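Local coordinates for eukaryotic translation initiation factor 2D (Homo sapiens, PDB 5W2F), which delivers initiator tRNA to the P-site of the 40S ribosome without GTP, the present chain being the C-terminal part of the factor, at residues I110-I115 and V129-Y135; P139-A143 and S165-Q169. The contacts are given in a common frame with arbitrary orientation. Where two conformers were deposited one is given. Numbering follows the deposited sequence.

Contact 1 (I110-I115 and V129-Y135); sequences ICPIDI and VRNLEAY
Residues 113-115 and 129-130 are antiparallel strand ends. D114 and R130 form a hydrogen-bonded pair (CA-CA 5.1 Å), I115 and V129 a non-hydrogen-bonded one (CA-CA 4.6 Å). D114 N donates to R130 O at 3.0 Å, and R130 N to D114 O at 2.8 Å. Then N131 turns the chain with positive phi (78/22), and 133-134 is a 3-10 segment. Two side chains supply donors to the carbonyls of C111 and P112. N131 (chi1 m) donates ND2 to P112 O at 2.8 Å, while its OD1 accepts from K163. Y135 (chi1 m) donates OH to C111 O at 2.6 Å. D114 OD2 and R130 NE stay 4.6 Å apart, beyond a salt bridge; D114 OD1 bonds Q194 and R130 NH2 bonds P160 O. On the apolar side, I113 CG1 meets Y135 CD1 at 3.5 Å, and I113 CG2 meets V129 CG1 at 3.9 Å. Helix 175-185 covers I113, I115 and V129. This is the open end of the beta hairpin 113-121/124-130, in the alpha/beta SUI1 fold.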
loop_
_atom_site.group_PDB
_atom_site.type_symbol
_atom_site.label_atom_id
_atom_site.label_comp_id
_atom_site.label_asym_id
_atom_site.label_seq_id
_atom_site.Cartn_x
_atom_site.Cartn_y
_atom_site.Cartn_z
ATOM N N ILE A 110 -1.152 2.314 0.342
ATOM C CA ILE A 110 -0.150 2.929 1.186
ATOM C C ILE A 110 -0.890 4.093 1.892
ATOM O O ILE A 110 -1.636 4.847 1.249
ATOM C CB ILE A 110 1.080 3.423 0.371
ATOM C CG1 ILE A 110 1.721 2.268 -0.436
ATOM C CG2 ILE A 110 2.128 4.024 1.302
ATOM C CD1 ILE A 110 2.587 2.685 -1.603
ATOM N N CYS A 111 -0.755 4.140 3.214
ATOM C CA CYS A 111 -1.256 5.237 4.035
ATOM C C CYS A 111 -0.040 5.855 4.711
ATOM O O CYS A 111 0.919 5.156 5.005
ATOM C CB CYS A 111 -2.218 4.715 5.106
ATOM S SG CYS A 111 -1.569 3.390 6.165
ATOM N N PRO A 112 -0.084 7.159 4.971
ATOM C CA PRO A 112 1.047 7.806 5.594
ATOM C C PRO A 112 1.133 7.538 7.082
ATOM O O PRO A 112 0.105 7.312 7.742
ATOM C CB PRO A 112 0.766 9.285 5.368
ATOM C CG PRO A 112 -0.736 9.364 5.353
ATOM C CD PRO A 112 -1.177 8.106 4.689
ATOM N N ILE A 113 2.356 7.603 7.604
ATOM C CA ILE A 113 2.521 7.774 9.058
ATOM C C ILE A 113 2.139 9.220 9.375
ATOM O O ILE A 113 2.591 10.143 8.687
ATOM C CB ILE A 113 3.951 7.500 9.499
ATOM C CG1 ILE A 113 4.268 6.025 9.302
ATOM C CG2 ILE A 113 4.145 7.909 10.951
ATOM C CD1 ILE A 113 5.728 5.664 9.445
ATOM N N ASP A 114 1.267 9.398 10.360
ATOM C CA ASP A 114 0.830 10.720 10.785
ATOM C C ASP A 114 1.417 11.020 12.148
ATOM O O ASP A 114 1.217 10.265 13.098
ATOM C CB ASP A 114 -0.704 10.830 10.878
ATOM C CG ASP A 114 -1.409 10.442 9.609
ATOM O OD1 ASP A 114 -1.028 10.929 8.529
ATOM O OD2 ASP A 114 -2.346 9.611 9.704
ATOM N N ILE A 115 2.097 12.148 12.232
ATOM C CA ILE A 115 2.679 12.670 13.469
ATOM C C ILE A 115 2.013 13.994 13.769
ATOM O O ILE A 115 2.099 14.913 12.955
ATOM C CB ILE A 115 4.187 12.906 13.356
ATOM C CG1 ILE A 115 4.927 11.657 12.896
ATOM C CG2 ILE A 115 4.747 13.433 14.667
ATOM C CD1 ILE A 115 6.228 11.978 12.235
ATOM N N VAL A 129 1.451 9.503 17.173
ATOM C CA VAL A 129 2.006 8.861 15.981
ATOM C C VAL A 129 1.132 7.693 15.563
ATOM O O VAL A 129 1.004 6.715 16.315
ATOM C CB VAL A 129 3.453 8.390 16.208
ATOM C CG1 VAL A 129 4.070 7.932 14.881
ATOM C CG2 VAL A 129 4.284 9.494 16.866
ATOM N N ARG A 130 0.527 7.816 14.375
ATOM C CA ARG A 130 -0.404 6.842 13.818
ATOM C C ARG A 130 0.213 6.160 12.590
ATOM O O ARG A 130 0.969 6.777 11.854
ATOM C CB ARG A 130 -1.678 7.622 13.370
ATOM C CG ARG A 130 -2.735 6.816 12.637
ATOM C CD ARG A 130 -3.888 7.703 12.216
ATOM N NE ARG A 130 -4.647 8.174 13.382
ATOM C CZ ARG A 130 -5.780 7.658 13.842
ATOM N NH1 ARG A 130 -6.375 6.647 13.240
ATOM N NH2 ARG A 130 -6.319 8.162 14.935
ATOM N N ASN A 131 -0.165 4.896 12.387
ATOM C CA ASN A 131 0.167 4.069 11.222
ATOM C C ASN A 131 1.564 3.489 11.208
ATOM O O ASN A 131 2.057 3.071 10.164
ATOM C CB ASN A 131 -0.156 4.767 9.893
ATOM C CG ASN A 131 -1.620 4.841 9.636
ATOM O OD1 ASN A 131 -2.389 3.942 10.021
ATOM N ND2 ASN A 131 -2.024 5.886 8.941
ATOM N N LEU A 132 2.184 3.371 12.374
ATOM C CA LEU A 132 3.493 2.750 12.424
ATOM C C LEU A 132 3.432 1.319 11.906
ATOM O O LEU A 132 4.351 0.874 11.214
ATOM C CB LEU A 132 4.049 2.768 13.847
ATOM C CG LEU A 132 4.442 4.160 14.353
ATOM C CD1 LEU A 132 4.604 4.139 15.868
ATOM C CD2 LEU A 132 5.712 4.647 13.685
ATOM N N GLU A 133 2.362 0.593 12.234
ATOM C CA GLU A 133 2.264 -0.810 11.854
ATOM C C GLU A 133 2.163 -0.972 10.334
ATOM O O GLU A 133 2.539 -2.002 9.805
ATOM C CB GLU A 133 1.079 -1.478 12.567
ATOM C CG GLU A 133 1.206 -1.471 14.111
ATOM C CD GLU A 133 -0.140 -1.489 14.913
ATOM O OE1 GLU A 133 -1.039 -0.623 14.753
ATOM O OE2 GLU A 133 -0.311 -2.379 15.755
ATOM N N ALA A 134 1.686 0.048 9.628
ATOM C CA ALA A 134 1.620 0.010 8.159
ATOM C C ALA A 134 2.992 -0.095 7.518
ATOM O O ALA A 134 3.116 -0.483 6.352
ATOM C CB ALA A 134 0.891 1.233 7.631
ATOM N N TYR A 135 4.025 0.259 8.283
ATOM C CA TYR A 135 5.420 0.206 7.837
ATOM C C TYR A 135 6.215 -0.865 8.564
ATOM O O TYR A 135 7.451 -0.893 8.479
ATOM C CB TYR A 135 6.080 1.590 7.952
ATOM C CG TYR A 135 5.409 2.532 7.005
ATOM C CD1 TYR A 135 4.199 3.136 7.327
ATOM C CD2 TYR A 135 5.950 2.792 5.748
ATOM C CE1 TYR A 135 3.530 3.939 6.413
ATOM C CE2 TYR A 135 5.284 3.606 4.853
ATOM C CZ TYR A 135 4.081 4.179 5.184
ATOM O OH TYR A 135 3.447 4.980 4.273
#

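Contact 2 (P139-A143 and S165-Q169); sequences PYSVA and SLQVQ
The first turn of helix 139-150 lies against the start of strand 166-171. The short axes of 139-143 and 166-169 run nearly parallel, 7° apart, and approach to 8.3 Å. The closest CA pair is P139 and V168, at 6.1 Å. Helical backbone angles hold throughout 139-143, and A143 N bonds P139 O at 2.8 Å. Strand residues 166-169 are extended. L166 and V168 point their CA-CB bonds toward the helix; Q167 and Q169 point theirs away. L166 is m,t (chi1 -61°, chi2 173°). Its CB lies 3.9 Å from P139 CG, and its CD1 lies 4.0 Å from Y140 CE2. The CA-CB bond of Y140 points away from the strand, but chi1 near -75° (m) swings the ring back to L166; chi2 of -82° sets the tilt of the ring. Such helix-on-sheet packing belongs to the SUI1 domain, an alpha/beta fold in which helices cover one face of a mixed sheet. V168 is t (chi1 176°). Its CG2 sits 3.8 Å from P139 CB, 3.4 Å from P139 O and 4.4 Å from V142 CG1. Its CG1 sits 4.0 Å from A143 CB. V142 is also t (chi1 172°), with its CA-CB bond toward the strand. Strand 154-158 extends the same surface, where V156 touches both Y140 and A143.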
loop_
_atom_site.group_PDB
_atom_site.type_symbol
_atom_site.label_atom_id
_atom_site.label_comp_id
_atom_site.label_asym_id
_atom_site.label_seq_id
_atom_site.Cartn_x
_atom_site.Cartn_y
_atom_site.Cartn_z
ATOM N N PRO A 139 4.514 -0.518 17.579
ATOM C CA PRO A 139 4.330 0.645 18.444
ATOM C C PRO A 139 4.971 0.514 19.836
ATOM O O PRO A 139 5.475 1.509 20.363
ATOM C CB PRO A 139 2.811 0.791 18.516
ATOM C CG PRO A 139 2.332 0.231 17.226
ATOM C CD PRO A 139 3.233 -0.943 16.987
ATOM N N TYR A 140 4.976 -0.692 20.421
ATOM C CA TYR A 140 5.590 -0.850 21.748
ATOM C C TYR A 140 7.110 -0.632 21.689
ATOM O O TYR A 140 7.711 -0.055 22.606
ATOM C CB TYR A 140 5.182 -2.191 22.401
ATOM C CG TYR A 140 3.744 -2.143 22.922
ATOM C CD1 TYR A 140 3.473 -1.586 24.140
ATOM C CD2 TYR A 140 2.657 -2.611 22.167
ATOM C CE1 TYR A 140 2.181 -1.487 24.622
ATOM C CE2 TYR A 140 1.342 -2.516 22.656
ATOM C CZ TYR A 140 1.120 -1.953 23.891
ATOM O OH TYR A 140 -0.159 -1.823 24.436
ATOM N N SER A 141 7.735 -1.115 20.622
ATOM C CA SER A 141 9.161 -0.889 20.410
ATOM C C SER A 141 9.482 0.583 20.164
ATOM O O SER A 141 10.380 1.170 20.779
ATOM C CB SER A 141 9.655 -1.704 19.237
ATOM O OG SER A 141 11.001 -1.422 18.989
ATOM N N VAL A 142 8.714 1.190 19.278
ATOM C CA VAL A 142 8.877 2.620 19.012
ATOM C C VAL A 142 8.676 3.448 20.290
ATOM O O VAL A 142 9.463 4.364 20.572
ATOM C CB VAL A 142 7.936 3.083 17.892
ATOM C CG1 VAL A 142 7.962 4.593 17.758
ATOM C CG2 VAL A 142 8.313 2.421 16.568
ATOM N N ALA A 143 7.667 3.091 21.082
ATOM C CA ALA A 143 7.425 3.782 22.349
ATOM C C ALA A 143 8.598 3.694 23.311
ATOM O O ALA A 143 8.949 4.689 23.947
ATOM C CB ALA A 143 6.145 3.303 23.001
ATOM N N SER A 165 -5.860 -0.187 14.820
ATOM C CA SER A 165 -4.455 0.118 14.893
ATOM C C SER A 165 -4.139 0.799 16.227
ATOM O O SER A 165 -5.020 1.296 16.933
ATOM C CB SER A 165 -4.045 1.026 13.719
ATOM O OG SER A 165 -4.458 2.387 13.919
ATOM N N LEU A 166 -2.866 0.779 16.557
ATOM C CA LEU A 166 -2.353 1.386 17.769
ATOM C C LEU A 166 -1.573 2.629 17.406
ATOM O O LEU A 166 -0.960 2.709 16.334
ATOM C CB LEU A 166 -1.410 0.427 18.465
ATOM C CG LEU A 166 -2.041 -0.896 18.915
ATOM C CD1 LEU A 166 -0.933 -1.796 19.417
ATOM C CD2 LEU A 166 -3.095 -0.648 19.961
ATOM N N GLN A 167 -1.589 3.579 18.319
ATOM C CA GLN A 167 -0.788 4.787 18.179
ATOM C C GLN A 167 0.133 4.939 19.388
ATOM O O GLN A 167 -0.126 4.399 20.477
ATOM C CB GLN A 167 -1.676 6.026 18.044
ATOM C CG GLN A 167 -2.570 6.293 19.239
ATOM C CD GLN A 167 -3.475 7.464 18.981
ATOM O OE1 GLN A 167 -3.766 7.788 17.833
ATOM N NE2 GLN A 167 -3.964 8.056 20.023
ATOM N N VAL A 168 1.231 5.649 19.179
ATOM C CA VAL A 168 2.146 6.013 20.234
ATOM C C VAL A 168 1.896 7.463 20.612
ATOM O O VAL A 168 1.809 8.324 19.744
ATOM C CB VAL A 168 3.599 5.829 19.791
ATOM C CG1 VAL A 168 4.582 6.293 20.854
ATOM C CG2 VAL A 168 3.850 4.383 19.395
ATOM N N GLN A 169 1.805 7.722 21.910
ATOM C CA GLN A 169 1.778 9.073 22.433
ATOM C C GLN A 169 3.038 9.328 23.222
ATOM O O GLN A 169 3.438 8.485 24.046
ATOM C CB GLN A 169 0.551 9.255 23.288
ATOM C CG GLN A 169 -0.720 9.243 22.477
ATOM C CD GLN A 169 -1.931 9.666 23.294
ATOM O OE1 GLN A 169 -2.000 9.395 24.503
ATOM N NE2 GLN A 169 -2.897 10.327 22.644
#

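From the N terminus, the chain passes along strands 91-96 and 104-107, reaches 110-115, runs out along strand 113-121 and returns along 124-130. Contact 1 closes this hairpin loop. The chain then passes into helix 139-150, goes through strand 154-158 and comes back along 166-171. Contact 2 closes this second loop. The two loops are in series and neither encloses the other. Strands 124-130 and 166-171 are neighbours in one mixed sheet, so the contacts meet there. V129 N lies 2.9 Å from V168 O, a probable hydrogen bond. E133 OE1 lies 2.9 Å from L166 N, another probable one. Together they tie the hairpin, the helix and the returning strand.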